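Local coordinates for thiosulfate sulfurtransferase YnjE (PDB 2WLR), which catalyses the transfer of sulfur from thiosulfate to cyanide, giving thiocyanate and sulfite, through a cysteine persulfide intermediate, at residues S28-Q36 / L119-W130; S179-S187 / Y389-S397. All coordinates share one frame; numbering follows the deposited sequence.

In the fold
Both contacts join different parts of a three-repeat rhodanese chain, and they share no helix or strand. Contact 1 is buried, its centre about 12 Å from the centre of the chain. It sets helix 28-32 of the first repeat against the segment that carries edge strand 125-126 and the start of helix 128-135. Contact 2 is only partly buried, about 22 Å from that centre and on the other side of it. There a loop of the second repeat meets the turn into helix 392-396 of the third. Aromatic rings dominate contact 1, whereas contact 2 mixes a carboxylate grip, a bridging water and looser apolar touches. Their nearest atoms lie about 17 Å apart.

Contact 1 of 2, residues S28-Q36 / L119-W130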
# COMPACT_ATOMS: atom_id res chain seq x y z
N SER A 28 -9.28 3.55 7.71
CA SER A 28 -7.85 3.82 7.68
C SER A 28 -7.47 5.10 6.93
O SER A 28 -6.46 5.69 7.21
CB SER A 28 -7.07 2.62 7.14
OG SER A 28 -7.35 2.38 5.78
N ALA A 29 -8.29 5.52 5.97
CA ALA A 29 -8.00 6.73 5.26
C ALA A 29 -7.82 7.88 6.23
O ALA A 29 -6.90 8.67 6.10
CB ALA A 29 -9.10 7.05 4.30
N PHE A 30 -8.69 7.94 7.23
CA PHE A 30 -8.65 9.04 8.20
C PHE A 30 -7.53 8.82 9.20
O PHE A 30 -6.82 9.76 9.56
CB PHE A 30 -10.02 9.25 8.85
CG PHE A 30 -11.13 9.45 7.85
CD1 PHE A 30 -11.03 10.41 6.87
CD2 PHE A 30 -12.23 8.63 7.86
CE1 PHE A 30 -12.02 10.58 5.92
CE2 PHE A 30 -13.25 8.81 6.93
CZ PHE A 30 -13.13 9.78 5.96
N TYR A 31 -7.35 7.61 9.65
CA TYR A 31 -6.21 7.26 10.48
C TYR A 31 -4.91 7.68 9.79
O TYR A 31 -4.01 8.21 10.42
CB TYR A 31 -6.21 5.75 10.75
CG TYR A 31 -5.04 5.21 11.53
CD1 TYR A 31 -5.00 5.24 12.90
CD2 TYR A 31 -3.98 4.65 10.88
CE1 TYR A 31 -3.96 4.72 13.61
CE2 TYR A 31 -2.90 4.13 11.59
CZ TYR A 31 -2.91 4.17 12.93
OH TYR A 31 -1.84 3.66 13.66
N ASN A 32 -4.81 7.41 8.49
CA ASN A 32 -3.59 7.71 7.74
C ASN A 32 -3.28 9.20 7.63
O ASN A 32 -2.14 9.60 7.39
CB ASN A 32 -3.63 7.11 6.34
CG ASN A 32 -3.60 5.60 6.32
OD1 ASN A 32 -3.17 4.95 7.28
ND2 ASN A 32 -3.93 5.04 5.16
N GLY A 33 -4.32 10.03 7.72
CA GLY A 33 -4.12 11.48 7.59
C GLY A 33 -5.16 12.23 6.79
O GLY A 33 -5.20 13.45 6.90
N TRP A 34 -6.00 11.59 6.02
CA TRP A 34 -7.03 12.32 5.29
C TRP A 34 -7.95 13.00 6.30
O TRP A 34 -8.49 12.37 7.19
CB TRP A 34 -7.85 11.42 4.40
CG TRP A 34 -7.09 10.96 3.22
CD1 TRP A 34 -6.51 9.73 3.04
CD2 TRP A 34 -6.79 11.72 2.04
NE1 TRP A 34 -5.87 9.70 1.87
CE2 TRP A 34 -6.06 10.87 1.19
CE3 TRP A 34 -7.10 13.00 1.59
CZ2 TRP A 34 -5.59 11.27 -0.06
CZ3 TRP A 34 -6.63 13.40 0.38
CH2 TRP A 34 -5.93 12.53 -0.47
N PRO A 35 -8.15 14.32 6.16
CA PRO A 35 -9.12 14.95 7.05
C PRO A 35 -10.57 14.54 6.73
O PRO A 35 -10.91 14.28 5.58
CB PRO A 35 -8.89 16.45 6.82
CG PRO A 35 -7.64 16.57 6.04
CD PRO A 35 -7.42 15.29 5.33
N GLN A 36 -11.43 14.55 7.73
CA GLN A 36 -12.83 14.22 7.53
C GLN A 36 -13.60 15.37 6.88
O GLN A 36 -14.68 15.15 6.36
CB GLN A 36 -13.47 13.79 8.85
CG GLN A 36 -12.80 12.50 9.42
CD GLN A 36 -13.47 11.99 10.66
OE1 GLN A 36 -12.95 12.14 11.77
NE2 GLN A 36 -14.61 11.32 10.48
N LEU A 119 0.67 9.46 8.00
CA LEU A 119 1.63 9.10 6.96
C LEU A 119 2.22 10.33 6.34
O LEU A 119 1.49 11.22 5.96
CB LEU A 119 0.97 8.34 5.81
CG LEU A 119 0.39 6.99 6.06
CD1 LEU A 119 -0.12 6.42 4.74
CD2 LEU A 119 1.46 6.05 6.67
N PRO A 120 3.54 10.38 6.24
CA PRO A 120 4.22 11.50 5.63
C PRO A 120 3.61 11.90 4.30
O PRO A 120 3.48 13.08 4.02
CB PRO A 120 5.65 10.98 5.47
CG PRO A 120 5.81 10.08 6.57
CD PRO A 120 4.50 9.40 6.79
N HIS A 121 3.19 10.92 3.49
CA HIS A 121 2.55 11.24 2.22
C HIS A 121 1.26 10.48 2.05
O HIS A 121 1.04 9.84 1.05
CB HIS A 121 3.50 10.93 1.08
CG HIS A 121 4.82 11.59 1.22
ND1 HIS A 121 5.02 12.94 1.01
CD2 HIS A 121 6.02 11.09 1.60
CE1 HIS A 121 6.29 13.23 1.23
NE2 HIS A 121 6.91 12.13 1.62
N PHE A 122 0.36 10.62 3.03
CA PHE A 122 -0.95 9.99 2.98
C PHE A 122 -1.71 10.29 1.67
O PHE A 122 -2.52 9.47 1.21
CB PHE A 122 -1.80 10.41 4.19
CG PHE A 122 -2.27 11.82 4.17
CD1 PHE A 122 -3.43 12.14 3.50
CD2 PHE A 122 -1.55 12.84 4.76
CE1 PHE A 122 -3.88 13.40 3.41
CE2 PHE A 122 -2.01 14.14 4.69
CZ PHE A 122 -3.18 14.43 3.98
N GLU A 123 -1.48 11.46 1.10
CA GLU A 123 -2.22 11.89 -0.07
C GLU A 123 -1.95 11.05 -1.30
O GLU A 123 -2.68 11.13 -2.28
CB GLU A 123 -1.94 13.38 -0.35
CG GLU A 123 -0.60 13.73 -0.96
CD GLU A 123 0.57 13.64 0.01
OE1 GLU A 123 0.38 13.62 1.24
OE2 GLU A 123 1.72 13.64 -0.49
N GLN A 124 -0.92 10.23 -1.24
CA GLN A 124 -0.64 9.27 -2.33
C GLN A 124 -1.53 8.08 -2.34
O GLN A 124 -1.56 7.36 -3.34
CB GLN A 124 0.80 8.80 -2.25
CG GLN A 124 1.82 9.92 -2.55
CD GLN A 124 3.23 9.61 -2.10
OE1 GLN A 124 3.54 8.55 -1.56
NE2 GLN A 124 4.13 10.56 -2.37
N LEU A 125 -2.23 7.82 -1.24
CA LEU A 125 -3.12 6.66 -1.09
C LEU A 125 -4.50 7.20 -0.90
O LEU A 125 -4.97 7.42 0.22
CB LEU A 125 -2.71 5.77 0.10
CG LEU A 125 -1.39 5.04 -0.10
CD1 LEU A 125 -0.96 4.38 1.19
CD2 LEU A 125 -1.44 3.99 -1.19
N VAL A 126 -5.19 7.41 -2.01
CA VAL A 126 -6.52 8.02 -1.95
C VAL A 126 -7.64 7.00 -1.63
O VAL A 126 -7.40 5.79 -1.58
CB VAL A 126 -6.83 8.81 -3.24
CG1 VAL A 126 -5.64 9.75 -3.58
CG2 VAL A 126 -7.16 7.85 -4.41
N TYR A 127 -8.85 7.49 -1.43
CA TYR A 127 -9.98 6.67 -1.05
C TYR A 127 -11.20 7.08 -1.89
O TYR A 127 -11.19 8.16 -2.53
CB TYR A 127 -10.21 6.78 0.45
CG TYR A 127 -10.65 8.13 0.96
CD1 TYR A 127 -9.74 9.16 1.17
CD2 TYR A 127 -11.99 8.38 1.25
CE1 TYR A 127 -10.15 10.37 1.65
CE2 TYR A 127 -12.41 9.62 1.72
CZ TYR A 127 -11.49 10.60 1.92
OH TYR A 127 -11.96 11.80 2.41
N PRO A 128 -12.26 6.24 -1.92
CA PRO A 128 -13.31 6.47 -2.93
C PRO A 128 -14.02 7.81 -2.89
O PRO A 128 -14.15 8.48 -3.92
CB PRO A 128 -14.27 5.29 -2.70
CG PRO A 128 -13.37 4.21 -2.22
CD PRO A 128 -12.39 4.93 -1.31
N GLN A 129 -14.50 8.22 -1.73
CA GLN A 129 -15.20 9.50 -1.66
C GLN A 129 -14.36 10.65 -2.18
O GLN A 129 -14.86 11.57 -2.85
CB GLN A 129 -15.70 9.79 -0.25
CG GLN A 129 -16.72 10.94 -0.25
CD GLN A 129 -18.00 10.60 -1.01
OE1 GLN A 129 -18.57 9.51 -0.82
NE2 GLN A 129 -18.43 11.49 -1.89
N TRP A 130 -13.06 10.62 -1.92
CA TRP A 130 -12.17 11.70 -2.34
C TRP A 130 -12.18 11.77 -3.85
O TRP A 130 -12.31 12.84 -4.44
CB TRP A 130 -10.74 11.44 -1.84
CG TRP A 130 -9.72 12.47 -2.27
CD1 TRP A 130 -9.40 13.62 -1.61
CD2 TRP A 130 -8.88 12.43 -3.44
NE1 TRP A 130 -8.43 14.30 -2.28
CE2 TRP A 130 -8.09 13.60 -3.42
CE3 TRP A 130 -8.74 11.54 -4.52
CZ2 TRP A 130 -7.17 13.89 -4.42
CZ3 TRP A 130 -7.83 11.84 -5.50
CH2 TRP A 130 -7.05 13.00 -5.44
O HOH W 1 -5.72 6.04 2.66
O HOH W 2 -3.74 7.39 3.14
O HOH W 3 -10.14 13.93 3.01
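The indole of W34 is gripped between the rings of F122 and Y127, at the heart of an aromatic cluster completed by F30 and W130. Both neighbours turn an edge to it. F122 comes over one face, with CE1 3.6 Å from W34 CD2 and the planes at 83°. Y127 meets the opposite face, CE1 lying 3.5 Å from W34 CG. F30 then points its own edge at the face of Y127, in a second tier of T-shaped packing. W130 meets the six-membered end of the indole obliquely, and its NE1 is bonded to the carbonyl of T141.

CH-pi contacts add to this. A29 CB sits over the face of Y127. G33 CA lies over F122, 4.1 Å from the ring centroid. G33, just past the helix, has positive phi and closes the last turn in a Schellman motif; a side chain here would clash with F122 CD2.

Two direct hydrogen bonds cross the contact. L119 N donates to N32 O at 2.9 Å. W34 NE1 donates to L125 O at 3.0 Å; L125 O lies near the indole plane, but the donor stands above the carbonyl plane. With CG beside the backbone N (chi1 -72°), W34 carries its indole between the two rings and NE1 to this carbonyl. Trimming W34 to an alanine would probably leave a gap between F122 and Y127, and L125 O without its indole donor.

Three waters lie between the segments. N32 ND2 donates to two, which lie within bonding distance of L125 O and F122 O respectively. A third links P35 O, at 2.7 Å, with Y127 OH.

The chemistry is that of a buried interface between rhodanese repeats: ring packing fills it, N32 O and L125 O each take a direct N-H bond across it, and P35 O takes one from a water.

Contact 2 of 2, residues S179-S187 / Y389-S397; sequences SEPLWNKVS and YDGGWYEWS
L182 and Y394 meet where the second rhodanese repeat touches the third, at the turn from strand 386-389 into helix 392-396. L182 CD2 lies over one face of the Y394 ring, offset toward its rim, 4.1 Å from CD2 of that tyrosine. The other methyl, L182 CD1, rests on E395 CG at 3.8 Å. Y394 CE2 approaches the indole edge of W183 near the indole plane. CG of Y394 is anti to the backbone N (chi1 -162°), which swings the ring out from the helix to the loop. The ring also meets Y308 edge to face. Its side chain is about 10 Å from that of R370, a probable substrate-binding residue by similarity, which is consistent with the contact lying near the active site of the third repeat.

Beside this apolar patch, the N184 amide stacks on the D390 carboxylate, their planes 23° apart. A salt bridge ties D390 OD1 to R218, in helix 213-226 of the second repeat. A water sits within bonding distance of both L182 O and G391 O, between the two backbones. K185 N donates to D390 OD2 at 2.8 Å and 168°, on the syn lone pair of that oxygen.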
# COMPACT_ATOMS: atom_id res chain seq x y z
N SER A 179 7.24 -6.51 -20.61
CA SER A 179 7.17 -7.52 -21.67
C SER A 179 8.13 -8.67 -21.44
O SER A 179 8.99 -8.62 -20.58
CB SER A 179 7.51 -6.86 -23.02
OG SER A 179 8.88 -6.55 -23.07
N GLU A 180 7.98 -9.68 -22.30
CA GLU A 180 8.95 -10.74 -22.48
C GLU A 180 10.28 -10.12 -22.89
O GLU A 180 10.31 -9.01 -23.45
CB GLU A 180 8.47 -11.67 -23.60
CG GLU A 180 7.20 -12.42 -23.32
CD GLU A 180 7.41 -13.64 -22.47
OE1 GLU A 180 8.49 -13.78 -21.85
OE2 GLU A 180 6.46 -14.47 -22.41
N PRO A 181 11.39 -10.83 -22.63
CA PRO A 181 11.52 -12.18 -22.10
C PRO A 181 11.62 -12.32 -20.58
O PRO A 181 11.51 -13.43 -20.06
CB PRO A 181 12.83 -12.65 -22.72
CG PRO A 181 13.63 -11.45 -22.71
CD PRO A 181 12.68 -10.35 -23.14
N LEU A 182 11.83 -11.22 -19.86
CA LEU A 182 12.06 -11.28 -18.42
C LEU A 182 10.94 -10.67 -17.60
O LEU A 182 10.98 -10.70 -16.39
CB LEU A 182 13.37 -10.59 -18.06
CG LEU A 182 14.67 -11.40 -18.01
CD1 LEU A 182 15.79 -10.44 -17.57
CD2 LEU A 182 14.58 -12.58 -17.04
N TRP A 183 9.92 -10.14 -18.25
CA TRP A 183 8.90 -9.36 -17.54
C TRP A 183 9.51 -8.19 -16.75
O TRP A 183 9.11 -7.90 -15.64
CB TRP A 183 7.95 -10.26 -16.73
CG TRP A 183 7.19 -11.12 -17.67
CD1 TRP A 183 7.36 -12.45 -17.88
CD2 TRP A 183 6.24 -10.68 -18.64
NE1 TRP A 183 6.53 -12.88 -18.87
CE2 TRP A 183 5.84 -11.82 -19.38
CE3 TRP A 183 5.67 -9.45 -18.94
CZ2 TRP A 183 4.88 -11.75 -20.40
CZ3 TRP A 183 4.72 -9.37 -19.95
CH2 TRP A 183 4.34 -10.53 -20.68
N ASN A 184 10.47 -7.55 -17.38
CA ASN A 184 10.96 -6.26 -16.98
C ASN A 184 10.20 -5.19 -17.74
O ASN A 184 9.54 -5.44 -18.75
CB ASN A 184 12.48 -6.14 -17.21
CG ASN A 184 13.28 -6.75 -16.07
OD1 ASN A 184 12.70 -7.26 -15.09
ND2 ASN A 184 14.60 -6.66 -16.15
N LYS A 185 10.28 -3.98 -17.22
CA LYS A 185 9.65 -2.84 -17.88
C LYS A 185 10.16 -2.70 -19.31
O LYS A 185 11.29 -3.05 -19.64
CB LYS A 185 9.89 -1.54 -17.10
CG LYS A 185 11.34 -1.08 -17.06
CD LYS A 185 11.45 0.24 -16.34
CE LYS A 185 12.85 0.49 -15.86
NZ LYS A 185 13.82 0.52 -16.98
N VAL A 186 9.28 -2.20 -20.17
CA VAL A 186 9.69 -1.82 -21.54
C VAL A 186 10.70 -0.66 -21.55
O VAL A 186 10.93 0.02 -20.55
CB VAL A 186 8.44 -1.50 -22.41
CG1 VAL A 186 7.51 -2.77 -22.51
CG2 VAL A 186 7.68 -0.26 -21.88
N SER A 187 11.29 -0.43 -22.72
CA SER A 187 12.29 0.60 -22.89
C SER A 187 11.74 1.99 -22.61
O SER A 187 10.53 2.23 -22.70
CB SER A 187 12.87 0.57 -24.29
OG SER A 187 11.88 0.97 -25.23
N TYR A 389 13.91 -3.77 -7.56
CA TYR A 389 14.80 -4.56 -8.41
C TYR A 389 13.92 -5.34 -9.37
O TYR A 389 13.29 -6.35 -9.03
CB TYR A 389 15.71 -5.46 -7.54
CG TYR A 389 16.35 -6.60 -8.33
CD1 TYR A 389 16.85 -6.37 -9.59
CD2 TYR A 389 16.46 -7.91 -7.80
CE1 TYR A 389 17.40 -7.39 -10.35
CE2 TYR A 389 17.04 -8.94 -8.55
CZ TYR A 389 17.52 -8.67 -9.81
OH TYR A 389 18.08 -9.65 -10.61
N ASP A 390 13.83 -4.85 -10.60
CA ASP A 390 12.87 -5.33 -11.58
C ASP A 390 13.03 -6.83 -11.86
O ASP A 390 12.05 -7.62 -11.77
CB ASP A 390 13.05 -4.52 -12.89
CG ASP A 390 11.83 -4.56 -13.82
OD1 ASP A 390 10.82 -5.27 -13.57
OD2 ASP A 390 11.90 -3.89 -14.88
N GLY A 391 14.26 -7.25 -12.15
CA GLY A 391 14.50 -8.63 -12.58
C GLY A 391 14.01 -9.69 -11.60
O GLY A 391 13.47 -10.74 -11.99
N GLY A 392 14.21 -9.42 -10.31
CA GLY A 392 13.75 -10.30 -9.26
C GLY A 392 14.31 -11.70 -9.36
O GLY A 392 15.42 -11.93 -9.86
N TRP A 393 13.51 -12.64 -8.89
CA TRP A 393 13.95 -14.03 -8.86
C TRP A 393 14.03 -14.59 -10.27
O TRP A 393 14.89 -15.42 -10.57
CB TRP A 393 13.01 -14.85 -7.99
CG TRP A 393 13.29 -16.32 -8.08
CD1 TRP A 393 12.49 -17.27 -8.63
CD2 TRP A 393 14.43 -17.00 -7.54
NE1 TRP A 393 13.09 -18.52 -8.51
CE2 TRP A 393 14.28 -18.37 -7.85
CE3 TRP A 393 15.57 -16.58 -6.88
CZ2 TRP A 393 15.25 -19.33 -7.49
CZ3 TRP A 393 16.53 -17.50 -6.53
CH2 TRP A 393 16.35 -18.87 -6.83
N TYR A 394 13.17 -14.15 -11.17
CA TYR A 394 13.24 -14.63 -12.56
C TYR A 394 14.57 -14.35 -13.22
O TYR A 394 15.16 -15.22 -13.85
CB TYR A 394 12.11 -14.00 -13.40
CG TYR A 394 11.74 -14.67 -14.72
CD1 TYR A 394 12.09 -16.00 -15.01
CD2 TYR A 394 10.99 -14.00 -15.66
CE1 TYR A 394 11.73 -16.59 -16.22
CE2 TYR A 394 10.63 -14.58 -16.86
CZ TYR A 394 10.98 -15.88 -17.13
OH TYR A 394 10.59 -16.41 -18.34
N GLU A 395 15.06 -13.13 -13.08
CA GLU A 395 16.35 -12.79 -13.63
C GLU A 395 17.47 -13.47 -12.84
O GLU A 395 18.36 -14.09 -13.46
CB GLU A 395 16.54 -11.28 -13.64
CG GLU A 395 17.82 -10.87 -14.36
CD GLU A 395 18.16 -9.43 -14.24
OE1 GLU A 395 17.86 -8.78 -13.20
OE2 GLU A 395 18.78 -8.95 -15.21
N TRP A 396 17.45 -13.34 -11.52
CA TRP A 396 18.56 -13.81 -10.68
C TRP A 396 18.83 -15.27 -10.97
O TRP A 396 19.98 -15.66 -11.25
CB TRP A 396 18.21 -13.63 -9.21
CG TRP A 396 19.31 -13.92 -8.27
CD1 TRP A 396 19.53 -15.09 -7.61
CD2 TRP A 396 20.30 -13.01 -7.81
NE1 TRP A 396 20.60 -14.97 -6.79
CE2 TRP A 396 21.11 -13.70 -6.88
CE3 TRP A 396 20.59 -11.67 -8.10
CZ2 TRP A 396 22.19 -13.11 -6.24
CZ3 TRP A 396 21.67 -11.08 -7.46
CH2 TRP A 396 22.45 -11.80 -6.54
N SER A 397 17.78 -16.07 -10.97
CA SER A 397 17.91 -17.52 -11.08
C SER A 397 18.10 -17.99 -12.52
O SER A 397 18.30 -19.19 -12.75
CB SER A 397 16.71 -18.21 -10.41
OG SER A 397 15.48 -18.01 -11.09
O HOH W 4 11.40 -10.08 -13.81